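PDB 7L32: MPT synthase subunit 2 from Burkholderia ambifaria, which probably catalyses, as the large subunit of molybdopterin synthase, the transfer of sulfur to precursor Z that yields molybdopterin in molybdenum cofactor biosynthesis. Local coordinates for residues A26-R29 with A30-P33; A75-G78 with R79-G83; F120-D123 with Y124-E128; T149-A152 with A153-R156. All blocks are in the same frame, centred on the assembly; numbering follows the deposited sequence. Where two conformers were deposited one is given.

Contact 1: A26-R29 with A30-P33; sequences AALR and ARNP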
loop_
_atom_site.group_PDB
_atom_site.type_symbol
_atom_site.label_atom_id
_atom_site.label_comp_id
_atom_site.label_asym_id
_atom_site.label_seq_id
_atom_site.Cartn_x
_atom_site.Cartn_y
_atom_site.Cartn_z
ATOM N N ALA A 26 -12.731 -0.113 -2.813
ATOM C CA ALA A 26 -14.067 -0.320 -2.252
ATOM C C ALA A 26 -14.644 -1.674 -2.654
ATOM O O ALA A 26 -15.274 -2.356 -1.834
ATOM C CB ALA A 26 -15.016 0.796 -2.689
ATOM N N ALA A 27 -14.444 -2.083 -3.907
ATOM C CA ALA A 27 -14.951 -3.383 -4.332
ATOM C C ALA A 27 -14.244 -4.522 -3.598
ATOM O O ALA A 27 -14.893 -5.495 -3.197
ATOM C CB ALA A 27 -14.814 -3.532 -5.847
ATOM N N LEU A 28 -12.920 -4.417 -3.400
ATOM C CA LEU A 28 -12.203 -5.449 -2.648
ATOM C C LEU A 28 -12.730 -5.553 -1.216
ATOM O O LEU A 28 -12.942 -6.659 -0.701
ATOM C CB LEU A 28 -10.693 -5.166 -2.649
ATOM C CG LEU A 28 -9.816 -6.220 -1.963
ATOM C CD1 LEU A 28 -9.984 -7.574 -2.667
ATOM C CD2 LEU A 28 -8.314 -5.827 -1.894
ATOM N N ARG A 29 -12.961 -4.413 -0.557
ATOM C CA ARG A 29 -13.523 -4.438 0.792
ATOM C C ARG A 29 -14.915 -5.051 0.798
ATOM O O ARG A 29 -15.282 -5.785 1.726
ATOM C CB ARG A 29 -13.577 -3.021 1.373
ATOM C CG ARG A 29 -12.239 -2.348 1.564
ATOM C CD ARG A 29 -12.416 -1.100 2.439
ATOM N NE ARG A 29 -11.151 -0.496 2.841
ATOM C CZ ARG A 29 -10.396 -0.929 3.843
ATOM N NH1 ARG A 29 -10.716 -2.010 4.531
ATOM N NH2 ARG A 29 -9.298 -0.250 4.172
ATOM N N ALA A 30 -15.717 -4.754 -0.228
ATOM C CA ALA A 30 -17.061 -5.312 -0.293
ATOM C C ALA A 30 -17.046 -6.831 -0.459
ATOM O O ALA A 30 -18.028 -7.489 -0.105
ATOM C CB ALA A 30 -17.858 -4.666 -1.431
ATOM N N ARG A 31 -15.976 -7.400 -1.009
ATOM C CA ARG A 31 -15.849 -8.850 -1.120
ATOM C C ARG A 31 -15.250 -9.488 0.129
ATOM O O ARG A 31 -15.107 -10.717 0.166
ATOM C CB ARG A 31 -15.020 -9.245 -2.362
ATOM C CG ARG A 31 -15.694 -8.834 -3.678
ATOM C CD ARG A 31 -14.942 -9.391 -4.910
ATOM N NE ARG A 31 -13.546 -8.972 -5.004
ATOM C CZ ARG A 31 -13.160 -7.826 -5.551
ATOM N NH1 ARG A 31 -14.043 -6.925 -5.968
ATOM N NH2 ARG A 31 -11.861 -7.588 -5.710
ATOM N N ASN A 32 -14.885 -8.685 1.134
ATOM C CA ASN A 32 -14.201 -9.165 2.338
ATOM C C ASN A 32 -14.763 -8.443 3.559
ATOM O O ASN A 32 -14.095 -7.601 4.180
ATOM C CB ASN A 32 -12.688 -8.992 2.199
ATOM C CG ASN A 32 -12.129 -9.862 1.094
ATOM O OD1 ASN A 32 -11.872 -11.050 1.315
ATOM N ND2 ASN A 32 -12.013 -9.308 -0.123
ATOM N N PRO A 33 -16.002 -8.763 3.942
ATOM C CA PRO A 33 -16.709 -7.942 4.945
ATOM C C PRO A 33 -16.130 -7.993 6.362
ATOM O O PRO A 33 -16.487 -7.126 7.175
ATOM C CB PRO A 33 -18.140 -8.502 4.908
ATOM C CG PRO A 33 -17.979 -9.941 4.411
ATOM C CD PRO A 33 -16.853 -9.849 3.400
#
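Leu28 and Asn32 meet where helix 21-30 runs out, and Leu28 O, which would accept from a backbone N in a continuing helix, takes its strong bond from the Asn32 side chain. Asn32 ND2 donates to Leu28 O at 2.9 Å in a nearly straight bond (168°), with the oxygen in the plane of the amide. The same amide nitrogen also donates to Asp85 OD2 on strand 85-91, so it has acceptors in both helix end and sheet. Arg31 N adds a weak bond to Leu28 O beside its bond to Ala27 O at 3.1 Å, while Ala30 N takes Ala26 O at 2.9 Å. Arg29 O accepts from Asn32 N at 3.0 Å, the donor standing well above the carbonyl plane. Arg31 folds back along the helix because its chain bends at chi3 (-59°): the guanidinium lays one face over Leu28 CA, NH2 lies 3.6 Å from Leu28 CD1, and NH1 lies 3.5 Å from Ala27 CB. Buried Leu28 packs on Ala105 and Val107 of strand 100-108. The arrangement is a helix C-terminus closed by an asparagine side chain, at the turn into strand 37-44 of the mixed sheet.

Contact 2: A75-G78 with R79-G83; sequences AEAG and RRWPG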
loop_
_atom_site.group_PDB
_atom_site.type_symbol
_atom_site.label_atom_id
_atom_site.label_comp_id
_atom_site.label_asym_id
_atom_site.label_seq_id
_atom_site.Cartn_x
_atom_site.Cartn_y
_atom_site.Cartn_z
ATOM N N ALA A 75 -2.852 -16.653 -6.476
ATOM C CA ALA A 75 -3.126 -17.912 -5.788
ATOM C C ALA A 75 -1.975 -18.303 -4.859
ATOM O O ALA A 75 -2.208 -18.777 -3.739
ATOM C CB ALA A 75 -3.396 -19.031 -6.809
ATOM N N GLU A 76 -0.731 -18.123 -5.313
ATOM C CA GLU A 76 0.433 -18.412 -4.468
ATOM C C GLU A 76 0.503 -17.476 -3.262
ATOM O O GLU A 76 0.843 -17.915 -2.155
ATOM C CB GLU A 76 1.725 -18.333 -5.285
ATOM C CG GLU A 76 3.021 -18.439 -4.458
ATOM C CD GLU A 76 3.205 -19.795 -3.748
ATOM O OE1 GLU A 76 2.459 -20.776 -4.007
ATOM O OE2 GLU A 76 4.124 -19.884 -2.915
ATOM N N ALA A 77 0.176 -16.190 -3.447
ATOM C CA ALA A 77 0.073 -15.300 -2.288
ATOM C C ALA A 77 -0.943 -15.832 -1.287
ATOM O O ALA A 77 -0.709 -15.794 -0.072
ATOM C CB ALA A 77 -0.307 -13.875 -2.714
ATOM N N GLY A 78 -2.091 -16.323 -1.781
ATOM C CA GLY A 78 -3.090 -16.890 -0.895
ATOM C C GLY A 78 -2.636 -18.159 -0.195
ATOM O O GLY A 78 -3.080 -18.446 0.926
ATOM N N ARG A 79 -1.782 -18.955 -0.850
ATOM C CA ARG A 79 -1.226 -20.144 -0.205
ATOM C C ARG A 79 -0.285 -19.756 0.934
ATOM O O ARG A 79 -0.258 -20.415 1.980
ATOM C CB ARG A 79 -0.465 -20.991 -1.235
ATOM C CG ARG A 79 -0.079 -22.401 -0.740
ATOM C CD ARG A 79 0.938 -23.093 -1.655
ATOM N NE ARG A 79 2.197 -22.360 -1.646
ATOM C CZ ARG A 79 3.097 -22.441 -0.670
ATOM N NH1 ARG A 79 2.922 -23.246 0.369
ATOM N NH2 ARG A 79 4.197 -21.686 -0.731
ATOM N N ARG A 80 0.514 -18.713 0.733
ATOM C CA ARG A 80 1.499 -18.310 1.735
ATOM C C ARG A 80 0.851 -17.583 2.909
ATOM O O ARG A 80 1.296 -17.733 4.050
ATOM C CB ARG A 80 2.561 -17.418 1.105
ATOM C CG ARG A 80 3.536 -18.141 0.158
ATOM C CD ARG A 80 4.387 -17.142 -0.626
ATOM N NE ARG A 80 5.359 -17.806 -1.503
ATOM C CZ ARG A 80 6.670 -17.680 -1.391
ATOM N NH1 ARG A 80 7.217 -16.900 -0.456
ATOM N NH2 ARG A 80 7.458 -18.319 -2.254
ATOM N N TRP A 81 -0.188 -16.793 2.647
ATOM C CA TRP A 81 -0.877 -16.008 3.681
ATOM C C TRP A 81 -2.354 -16.361 3.614
ATOM O O TRP A 81 -3.156 -15.636 3.004
ATOM C CB TRP A 81 -0.656 -14.499 3.498
ATOM C CG TRP A 81 0.779 -14.077 3.684
ATOM C CD1 TRP A 81 1.433 -13.843 4.880
ATOM C CD2 TRP A 81 1.751 -13.868 2.647
ATOM N NE1 TRP A 81 2.746 -13.505 4.635
ATOM C CE2 TRP A 81 2.965 -13.509 3.276
ATOM C CE3 TRP A 81 1.709 -13.961 1.243
ATOM C CZ2 TRP A 81 4.140 -13.237 2.553
ATOM C CZ3 TRP A 81 2.874 -13.679 0.515
ATOM C CH2 TRP A 81 4.078 -13.335 1.177
ATOM N N PRO A 82 -2.747 -17.487 4.211
ATOM C CA PRO A 82 -4.165 -17.871 4.186
ATOM C C PRO A 82 -5.029 -16.767 4.785
ATOM O O PRO A 82 -4.641 -16.115 5.757
ATOM C CB PRO A 82 -4.200 -19.148 5.038
ATOM C CG PRO A 82 -2.806 -19.723 4.892
ATOM C CD PRO A 82 -1.899 -18.518 4.840
ATOM N N GLY A 83 -6.182 -16.521 4.159
ATOM C CA GLY A 83 -7.124 -15.525 4.641
ATOM C C GLY A 83 -7.027 -14.155 3.984
ATOM O O GLY A 83 -7.835 -13.278 4.308
HETATM O O HOH W 1 6.649 -20.888 -3.295
HETATM O O HOH W 2 -6.098 -16.687 1.079
#
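This is a salt-bridge network along the last turn of helix 65-80, at the protein surface where the chain leaves the helix for strand 85-91. Glu76 sits three and four residues before Arg79 and Arg80, the i to i+3 and i to i+4 spacing that puts side chains on one helix face, and its carboxylate serves both. Arg79 grips it side-on with two nitrogens: NE donates to Glu76 OE1 at 2.9 Å and NH2 to Glu76 OE2 at 2.8 Å, both on the syn side, with carboxylate and guanidinium planes 30° apart. A bend at chi3 (64°) turns the Arg79 guanidinium back alongside the glutamate. Arg80, its chain extended from CG to NE, comes in on the anti side of Glu76 OE2 with NE at 2.8 Å, its guanidinium turned 78° from the carboxylate. Two positive groups around one carboxylate would be expected to keep it ionised. Arg80 NH1 has a further partner in Trp157 O. The backbone bonds continue to Trp81 N, which donates to Ala77 O at 2.9 Å although Trp81 has already left helical angles; its ring edge, at CE3, lies 3.3 Å from the same oxygen. Against helix 111-128 the ring rests on Asp113 and Ala116. One water joins the two charged ends, donating to Glu76 OE2 at 2.7 Å and accepting from Arg80 NH2 at 2.9 Å.

Contact 3: F120-D123 with Y124-E128; sequences FVMD and YLKTE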
loop_
_atom_site.group_PDB
_atom_site.type_symbol
_atom_site.label_atom_id
_atom_site.label_comp_id
_atom_site.label_asym_id
_atom_site.label_seq_id
_atom_site.Cartn_x
_atom_site.Cartn_y
_atom_site.Cartn_z
ATOM N N PHE A 120 4.911 -9.146 -2.126
ATOM C CA PHE A 120 5.182 -10.415 -2.813
ATOM C C PHE A 120 4.543 -10.438 -4.203
ATOM O O PHE A 120 5.183 -10.840 -5.195
ATOM C CB PHE A 120 4.677 -11.592 -1.957
ATOM C CG PHE A 120 4.732 -12.925 -2.673
ATOM C CD1 PHE A 120 5.898 -13.671 -2.684
ATOM C CD2 PHE A 120 3.608 -13.432 -3.326
ATOM C CE1 PHE A 120 5.981 -14.898 -3.395
ATOM C CE2 PHE A 120 3.671 -14.642 -4.018
ATOM C CZ PHE A 120 4.854 -15.388 -4.054
ATOM N N VAL A 121 3.270 -10.046 -4.289
ATOM C CA VAL A 121 2.578 -10.052 -5.583
ATOM C C VAL A 121 3.274 -9.106 -6.560
ATOM O O VAL A 121 3.470 -9.449 -7.732
ATOM C CB VAL A 121 1.082 -9.699 -5.411
ATOM C CG1 VAL A 121 0.406 -9.454 -6.788
ATOM C CG2 VAL A 121 0.314 -10.819 -4.655
ATOM N N MET A 122 3.670 -7.911 -6.099
ATOM C CA MET A 122 4.370 -6.969 -6.980
ATOM C C MET A 122 5.710 -7.532 -7.449
ATOM O O MET A 122 6.052 -7.427 -8.641
ATOM C CB MET A 122 4.594 -5.603 -6.285
ATOM C CG MET A 122 3.372 -4.637 -6.379
ATOM S SD MET A 122 2.887 -4.292 -8.110
ATOM C CE MET A 122 4.383 -3.538 -8.715
ATOM N N ASP A 123 6.489 -8.130 -6.533
ATOM C CA ASP A 123 7.787 -8.704 -6.910
ATOM C C ASP A 123 7.613 -9.802 -7.958
ATOM O O ASP A 123 8.361 -9.869 -8.937
ATOM C CB ASP A 123 8.494 -9.288 -5.685
ATOM C CG ASP A 123 9.093 -8.222 -4.776
ATOM O OD1 ASP A 123 9.248 -7.052 -5.203
ATOM O OD2 ASP A 123 9.400 -8.582 -3.625
ATOM N N TYR A 124 6.658 -10.703 -7.727
ATOM C CA TYR A 124 6.420 -11.827 -8.642
ATOM C C TYR A 124 5.870 -11.325 -9.975
ATOM O O TYR A 124 6.289 -11.783 -11.054
ATOM C CB TYR A 124 5.437 -12.786 -7.954
ATOM C CG TYR A 124 5.305 -14.226 -8.411
ATOM C CD1 TYR A 124 5.869 -14.678 -9.600
ATOM C CD2 TYR A 124 4.519 -15.120 -7.676
ATOM C CE1 TYR A 124 5.699 -16.004 -10.023
ATOM C CE2 TYR A 124 4.345 -16.453 -8.090
ATOM C CZ TYR A 124 4.936 -16.882 -9.266
ATOM O OH TYR A 124 4.770 -18.190 -9.691
ATOM N N LEU A 125 4.953 -10.357 -9.918
ATOM C CA LEU A 125 4.439 -9.722 -11.133
ATOM C C LEU A 125 5.569 -9.128 -11.970
ATOM O O LEU A 125 5.674 -9.384 -13.184
ATOM C CB LEU A 125 3.424 -8.633 -10.745
ATOM C CG LEU A 125 2.677 -7.845 -11.829
ATOM C CD1 LEU A 125 1.366 -7.296 -11.231
ATOM C CD2 LEU A 125 3.508 -6.687 -12.412
ATOM N N LYS A 126 6.424 -8.314 -11.338
ATOM C CA LYS A 126 7.446 -7.576 -12.086
ATOM C C LYS A 126 8.506 -8.500 -12.679
ATOM O O LYS A 126 9.086 -8.193 -13.733
ATOM C CB LYS A 126 8.088 -6.520 -11.181
ATOM C CG LYS A 126 7.188 -5.308 -10.934
ATOM C CD LYS A 126 7.043 -4.478 -12.228
ATOM C CE LYS A 126 6.147 -3.243 -12.055
ATOM N NZ LYS A 126 6.035 -2.386 -13.319
ATOM N N THR A 127 8.745 -9.647 -12.054
ATOM C CA THR A 127 9.767 -10.556 -12.545
ATOM C C THR A 127 9.214 -11.672 -13.420
ATOM O O THR A 127 9.968 -12.216 -14.242
ATOM C CB THR A 127 10.559 -11.155 -11.364
ATOM O OG1 THR A 127 9.680 -11.905 -10.512
ATOM C CG2 THR A 127 11.215 -10.039 -10.546
ATOM N N GLU A 128 7.924 -12.020 -13.309
ATOM C CA GLU A 128 7.433 -13.192 -14.032
ATOM C C GLU A 128 6.240 -12.984 -14.967
ATOM O O GLU A 128 6.034 -13.828 -15.846
ATOM C CB GLU A 128 7.084 -14.323 -13.049
ATOM C CG GLU A 128 8.297 -14.873 -12.286
ATOM C CD GLU A 128 9.369 -15.444 -13.197
ATOM O OE1 GLU A 128 9.022 -16.111 -14.202
ATOM O OE2 GLU A 128 10.566 -15.221 -12.910
#
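Phe120 O receives Tyr124 N at 2.9 Å, the first of a run of i to i+4 bonds that carries helix 111-128 unbroken from one segment into the other; Val121 O takes Leu125 N and Met122 O takes Lys126 N in the same way. The next carbonyl, Asp123 O, has two donors: Thr127 N at 3.1 Å and Thr127 OG1 at 2.9 Å, which reach it from opposite faces of the carbonyl plane. The threonine hydroxyl sits between its own backbone N and carbonyl carbon (chi1 61°), which turns it back toward the preceding helical turn. Helix 111-128 packs between the mixed sheet and helix 65-80: Val121 and Leu125 lie on strands 85-91 and 100-108, Phe120 and Tyr124 on the helix. Those two rings lie side by side and point the same way, their planes inclined at 71° and Phe120 CZ 3.6 Å from Tyr124 CD2. Met122 runs alongside Lys126, with Met122 CE 3.8 Å from Lys126 CE. The Asp123 carboxylate is buried and held from outside the turn: OD2 accepts from Trp157 NE1, and OD1 forms a salt bridge with Arg111 of the second subunit.

Contact 4: T149-A152 with A153-R156; sequences TDDA and ALAR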
loop_
_atom_site.group_PDB
_atom_site.type_symbol
_atom_site.label_atom_id
_atom_site.label_comp_id
_atom_site.label_asym_id
_atom_site.label_seq_id
_atom_site.Cartn_x
_atom_site.Cartn_y
_atom_site.Cartn_z
ATOM N N THR A 149 14.492 -8.438 -13.384
ATOM C CA THR A 149 15.167 -9.375 -12.494
ATOM C C THR A 149 15.325 -8.709 -11.131
ATOM O O THR A 149 15.706 -7.535 -11.049
ATOM C CB THR A 149 16.526 -9.805 -13.058
ATOM O OG1 THR A 149 17.359 -8.657 -13.243
ATOM C CG2 THR A 149 16.340 -10.510 -14.399
ATOM N N ASP A 150 14.992 -9.432 -10.065
ATOM C CA ASP A 150 15.209 -8.945 -8.704
ATOM C C ASP A 150 15.804 -10.124 -7.944
ATOM O O ASP A 150 15.068 -10.985 -7.452
ATOM C CB ASP A 150 13.893 -8.460 -8.079
ATOM C CG ASP A 150 14.094 -7.613 -6.805
ATOM O OD1 ASP A 150 14.978 -7.929 -5.973
ATOM O OD2 ASP A 150 13.336 -6.628 -6.628
ATOM N N ASP A 151 17.114 -10.112 -7.727
ATOM C CA ASP A 151 17.693 -11.255 -7.045
ATOM C C ASP A 151 17.558 -11.142 -5.540
ATOM O O ASP A 151 17.518 -12.173 -4.855
ATOM C CB ASP A 151 19.175 -11.397 -7.407
ATOM C CG ASP A 151 19.388 -11.766 -8.863
ATOM O OD1 ASP A 151 18.560 -12.532 -9.405
ATOM O OD2 ASP A 151 20.374 -11.291 -9.450
ATOM N N ALA A 152 17.323 -9.938 -5.019
ATOM C CA ALA A 152 17.158 -9.850 -3.578
ATOM C C ALA A 152 15.761 -10.287 -3.180
ATOM O O ALA A 152 15.585 -10.941 -2.144
ATOM C CB ALA A 152 17.402 -8.417 -3.110
ATOM N N ALA A 153 14.773 -10.002 -4.032
ATOM C CA ALA A 153 13.410 -10.438 -3.755
ATOM C C ALA A 153 13.305 -11.953 -3.825
ATOM O O ALA A 153 12.632 -12.577 -2.991
ATOM C CB ALA A 153 12.435 -9.772 -4.730
ATOM N N LEU A 154 13.977 -12.565 -4.805
ATOM C CA LEU A 154 13.922 -14.018 -4.931
ATOM C C LEU A 154 14.465 -14.691 -3.685
ATOM O O LEU A 154 13.869 -15.646 -3.175
ATOM C CB LEU A 154 14.739 -14.476 -6.138
ATOM C CG LEU A 154 14.314 -14.081 -7.550
ATOM C CD1 LEU A 154 15.148 -14.832 -8.577
ATOM C CD2 LEU A 154 12.827 -14.337 -7.742
ATOM N N ALA A 155 15.582 -14.185 -3.159
ATOM C CA ALA A 155 16.117 -14.746 -1.930
ATOM C C ALA A 155 15.161 -14.501 -0.773
ATOM O O ALA A 155 14.935 -15.394 0.052
ATOM C CB ALA A 155 17.499 -14.156 -1.638
ATOM N N ARG A 156 14.564 -13.305 -0.720
ATOM C CA ARG A 156 13.653 -12.974 0.369
ATOM C C ARG A 156 12.484 -13.944 0.424
ATOM O O ARG A 156 12.066 -14.363 1.507
ATOM C CB ARG A 156 13.131 -11.539 0.211
ATOM C CG ARG A 156 12.010 -11.213 1.196
ATOM C CD ARG A 156 11.544 -9.751 1.103
ATOM N NE ARG A 156 10.580 -9.418 2.149
ATOM C CZ ARG A 156 9.927 -8.262 2.217
ATOM N NH1 ARG A 156 10.085 -7.321 1.300
ATOM N NH2 ARG A 156 9.088 -8.046 3.227
#
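Asp150 and Ala153 meet at the start of the short helix 151-156, where Asp150 is the N-cap. Asp150 OD1 accepts a capping bond from Ala153 N at 2.8 Å with an angle of 155° at the hydrogen, the donor standing well above the carboxylate plane. Asp150 OD1 also takes a weak bond from Ala152 N at 3.2 Å, so two amides of the first turn share one acceptor. Asp150 CG lies anti to its own nitrogen (chi1 -165°), which carries the carboxylate forward over the helix start, where the helix dipole would be expected to favour its negative charge. In the backbone, Leu154 N to Asp150 O and Ala155 N to Asp151 O are long at 3.3 Å each, and the turn tightens at Arg156 N, 2.9 Å from Ala152 O. Two van der Waals contacts set carbon against polar groups: Ala153 CB lies 3.4 Å from Asp150 CG, and Leu154 CG sits 3.2 Å from Asp150 O. Among charged groups, Arg156 extends away from the turn to form a salt bridge with Glu119, and Asp150 OD2 has a long, weak ion pair with Arg111 of the second subunit. The helix follows strand 141-145 and lies against helix 111-128, with Asp150 on Thr127 and Ala153 on Asp123, while Arg156 packs on Arg156 of the second subunit.

The four contacts follow one another along the chain, each within a helix or at its end: 21-30, 65-80, 111-128 and 151-156. Contact 3 is the buried one and touches both contact 2 and contact 4. Contact 2 joins it, centres about 14 Å apart, through Glu76, Arg80 and Trp81 on Phe120 and Ala77 on Val121; contact 4 lies about 10 Å away, between centres, with Ala153 against Asp123. Contacts 1 and 4 lie on opposite sides of the chain's centre, about 31 Å apart between centres. Arg111 of the second subunit meets contact 3 in a salt bridge and contact 4 in a weak ion pair, so these two border the dimer interface, whereas contact 2 does not touch the other subunit.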